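Local coordinates for CcbJ (Streptomyces caelestis, PDB 4HGZ), which probably transfers a methyl group from S-adenosyl-L-methionine to a nitrogen atom of its substrate, at residues C[171-176]-C[231-236]. Numbering follows the deposited sequence.
Sequences LNPAGQ and AYPAEL
Pro173 and Tyr232 bring the two backbones nearest, with their CA atoms 6.4 Å apart, where the short, weakly bonded helical turn of 173-176 meets the start of helix 233-242. Pro173 CG lies over one face of the Tyr232 ring, offset toward its rim, in a CH-pi contact: it sits 4.0 Å from the ring centroid, 19° off the normal. Pro173 CB meets CE1 of the Tyr232 ring (3.4 Å). With CG of Tyr232 anti to its carbonyl carbon (chi1 -76°), the ring reaches back across to the proline. Pro173 CG also rests 3.8 Å from Ala231 O.

The side chains of Asn172 and Pro233 cross at about a right angle, Asn172 OD1 lying 3.5 Å from Pro233 CG in a van der Waals contact. The amide's other end is tied elsewhere, ND2 bonding to Ser263 O.

In 231-236, Tyr232 is the N-cap residue. Its backbone N gives a hydrogen bond to Glu235 OE1 (3.2 Å), reaching the anti side of the carboxylate from 32° out of its plane. Glu235 OE2 forms a salt bridge with Arg229, and OE1 also accepts a hydrogen bond from Gln206 NE2, which probably helps hold the carboxylate in place at the helix start. The Tyr232 ring also stacks on Tyr232 of a second subunit, so the contact adjoins a subunit interface.

The bond from the N-cap N forward to the Glu235 side chain, three residues on, is one half of a capping box. Here it lies where the chain leaves the Rossmann-like methyltransferase sheet after strand 164-171 and returns from the four-stranded antiparallel sheet.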
ATOM      1  N   LEU C 171      14.398 -18.461   0.880  1.00 39.08           N
ATOM      2  CA  LEU C 171      13.712 -17.183   0.974  1.00 39.24           C
ATOM      3  C   LEU C 171      13.214 -16.970   2.396  1.00 36.59           C
ATOM      4  O   LEU C 171      12.803 -17.910   3.072  1.00 40.80           O
ATOM      5  CB  LEU C 171      12.554 -17.118  -0.021  1.00 37.64           C
ATOM      6  CG  LEU C 171      11.355 -18.024   0.242  1.00 43.00           C
ATOM      7  CD1 LEU C 171      10.338 -17.284   1.086  1.00 37.44           C
ATOM      8  CD2 LEU C 171      10.732 -18.453  -1.076  1.00 35.91           C
ATOM      9  N   ASN C 172      13.279 -15.727   2.850  1.00 42.15           N
ATOM     10  CA  ASN C 172      12.890 -15.355   4.205  1.00 34.14           C
ATOM     11  C   ASN C 172      11.590 -14.563   4.110  1.00 38.79           C
ATOM     12  O   ASN C 172      11.589 -13.405   3.703  1.00 45.49           O
ATOM     13  CB  ASN C 172      14.007 -14.504   4.808  1.00 38.09           C
ATOM     14  CG  ASN C 172      13.642 -13.902   6.160  1.00 51.93           C
ATOM     15  OD1 ASN C 172      13.233 -14.607   7.084  1.00 49.83           O
ATOM     16  ND2 ASN C 172      13.834 -12.584   6.289  1.00 46.54           N
ATOM     17  N   PRO C 173      10.469 -15.208   4.448  1.00 41.03           N
ATOM     18  CA  PRO C 173       9.135 -14.657   4.197  1.00 36.86           C
ATOM     19  C   PRO C 173       8.940 -13.225   4.723  1.00 39.07           C
ATOM     20  O   PRO C 173       8.437 -12.369   3.988  1.00 42.89           O
ATOM     21  CB  PRO C 173       8.208 -15.641   4.909  1.00 35.67           C
ATOM     22  CG  PRO C 173       8.977 -16.908   4.979  1.00 40.69           C
ATOM     23  CD  PRO C 173      10.417 -16.529   5.093  1.00 33.88           C
ATOM     24  N   ALA C 174       9.341 -12.960   5.967  1.00 32.27           N
ATOM     25  CA  ALA C 174       9.244 -11.596   6.506  1.00 41.06           C
ATOM     26  C   ALA C 174       9.839 -10.570   5.555  1.00 47.43           C
ATOM     27  O   ALA C 174       9.161  -9.632   5.134  1.00 67.84           O
ATOM     28  CB  ALA C 174       9.915 -11.495   7.858  1.00 33.43           C
ATOM     29  N   GLY C 175      11.109 -10.755   5.214  1.00 49.41           N
ATOM     30  CA  GLY C 175      11.840  -9.793   4.397  1.00 46.17           C
ATOM     31  C   GLY C 175      11.421  -9.763   2.944  1.00 44.38           C
ATOM     32  O   GLY C 175      11.706  -8.814   2.231  1.00 61.48           O
ATOM     33  N   GLN C 176      10.733 -10.805   2.503  1.00 46.81           N
ATOM     34  CA  GLN C 176      10.312 -10.913   1.112  1.00 46.25           C
ATOM     35  C   GLN C 176       8.931 -10.263   0.879  1.00 48.38           C
ATOM     36  O   GLN C 176       8.494 -10.134  -0.256  1.00 48.82           O
ATOM     37  CB  GLN C 176      10.311 -12.397   0.705  1.00 42.49           C
ATOM     38  CG  GLN C 176      10.019 -12.685  -0.757  1.00 54.92           C
ATOM     39  CD  GLN C 176      11.263 -12.973  -1.569  1.00 47.34           C
ATOM     40  OE1 GLN C 176      11.272 -12.782  -2.782  1.00 83.87           O
ATOM     41  NE2 GLN C 176      12.322 -13.421  -0.910  1.00 40.61           N
ATOM     42  N   ALA C 231       9.232 -22.139   4.536  1.00 40.41           N
ATOM     43  CA  ALA C 231       9.062 -22.217   5.975  1.00 33.09           C
ATOM     44  C   ALA C 231       9.548 -20.922   6.599  1.00 33.97           C
ATOM     45  O   ALA C 231      10.444 -20.259   6.072  1.00 42.27           O
ATOM     46  CB  ALA C 231       9.839 -23.368   6.529  1.00 26.92           C
ATOM     47  N   TYR C 232       8.961 -20.555   7.725  1.00 32.99           N
ATOM     48  CA  TYR C 232       9.492 -19.450   8.473  1.00 37.33           C
ATOM     49  C   TYR C 232      10.681 -19.951   9.276  1.00 39.08           C
ATOM     50  O   TYR C 232      10.714 -21.113   9.679  1.00 44.58           O
ATOM     51  CB  TYR C 232       8.432 -18.898   9.391  1.00 32.86           C
ATOM     52  CG  TYR C 232       7.388 -18.074   8.690  1.00 36.80           C
ATOM     53  CD1 TYR C 232       7.544 -16.700   8.541  1.00 35.62           C
ATOM     54  CD2 TYR C 232       6.235 -18.658   8.200  1.00 32.60           C
ATOM     55  CE1 TYR C 232       6.587 -15.941   7.922  1.00 31.70           C
ATOM     56  CE2 TYR C 232       5.270 -17.905   7.587  1.00 36.33           C
ATOM     57  CZ  TYR C 232       5.450 -16.553   7.456  1.00 41.89           C
ATOM     58  OH  TYR C 232       4.495 -15.812   6.842  1.00 36.88           O
ATOM     59  N   PRO C 233      11.672 -19.081   9.500  1.00 42.99           N
ATOM     60  CA  PRO C 233      12.874 -19.432  10.257  1.00 39.80           C
ATOM     61  C   PRO C 233      12.598 -20.246  11.528  1.00 41.74           C
ATOM     62  O   PRO C 233      13.245 -21.266  11.755  1.00 45.24           O
ATOM     63  CB  PRO C 233      13.454 -18.064  10.611  1.00 34.94           C
ATOM     64  CG  PRO C 233      13.134 -17.248   9.395  1.00 31.85           C
ATOM     65  CD  PRO C 233      11.748 -17.707   8.962  1.00 34.49           C
ATOM     66  N   ALA C 234      11.653 -19.814  12.353  1.00 33.90           N
ATOM     67  CA  ALA C 234      11.402 -20.525  13.606  1.00 30.51           C
ATOM     68  C   ALA C 234      10.766 -21.892  13.372  1.00 35.79           C
ATOM     69  O   ALA C 234      11.053 -22.843  14.100  1.00 46.27           O
ATOM     70  CB  ALA C 234      10.559 -19.681  14.568  1.00 21.97           C
ATOM     71  N   GLU C 235       9.898 -21.980  12.368  1.00 37.31           N
ATOM     72  CA  GLU C 235       9.321 -23.255  11.958  1.00 34.21           C
ATOM     73  C   GLU C 235      10.457 -24.135  11.451  1.00 40.97           C
ATOM     74  O   GLU C 235      10.602 -25.285  11.860  1.00 38.90           O
ATOM     75  CB  GLU C 235       8.288 -23.044  10.848  1.00 33.24           C
ATOM     76  CG  GLU C 235       7.688 -24.319  10.267  1.00 32.84           C
ATOM     77  CD  GLU C 235       7.004 -24.110   8.911  1.00 43.37           C
ATOM     78  OE1 GLU C 235       6.945 -22.958   8.421  1.00 47.33           O
ATOM     79  OE2 GLU C 235       6.523 -25.111   8.330  1.00 44.94           O
ATOM     80  N   LEU C 236      11.277 -23.569  10.569  1.00 36.44           N
ATOM     81  CA  LEU C 236      12.390 -24.300   9.979  1.00 38.78           C
ATOM     82  C   LEU C 236      13.314 -24.883  11.046  1.00 45.61           C
ATOM     83  O   LEU C 236      13.684 -26.063  10.989  1.00 46.58           O
ATOM     84  CB  LEU C 236      13.174 -23.392   9.047  1.00 30.18           C
ATOM     85  CG  LEU C 236      14.228 -24.076   8.186  1.00 40.13           C
ATOM     86  CD1 LEU C 236      13.579 -25.143   7.308  1.00 34.54           C
ATOM     87  CD2 LEU C 236      14.939 -23.016   7.344  1.00 29.70           C
TER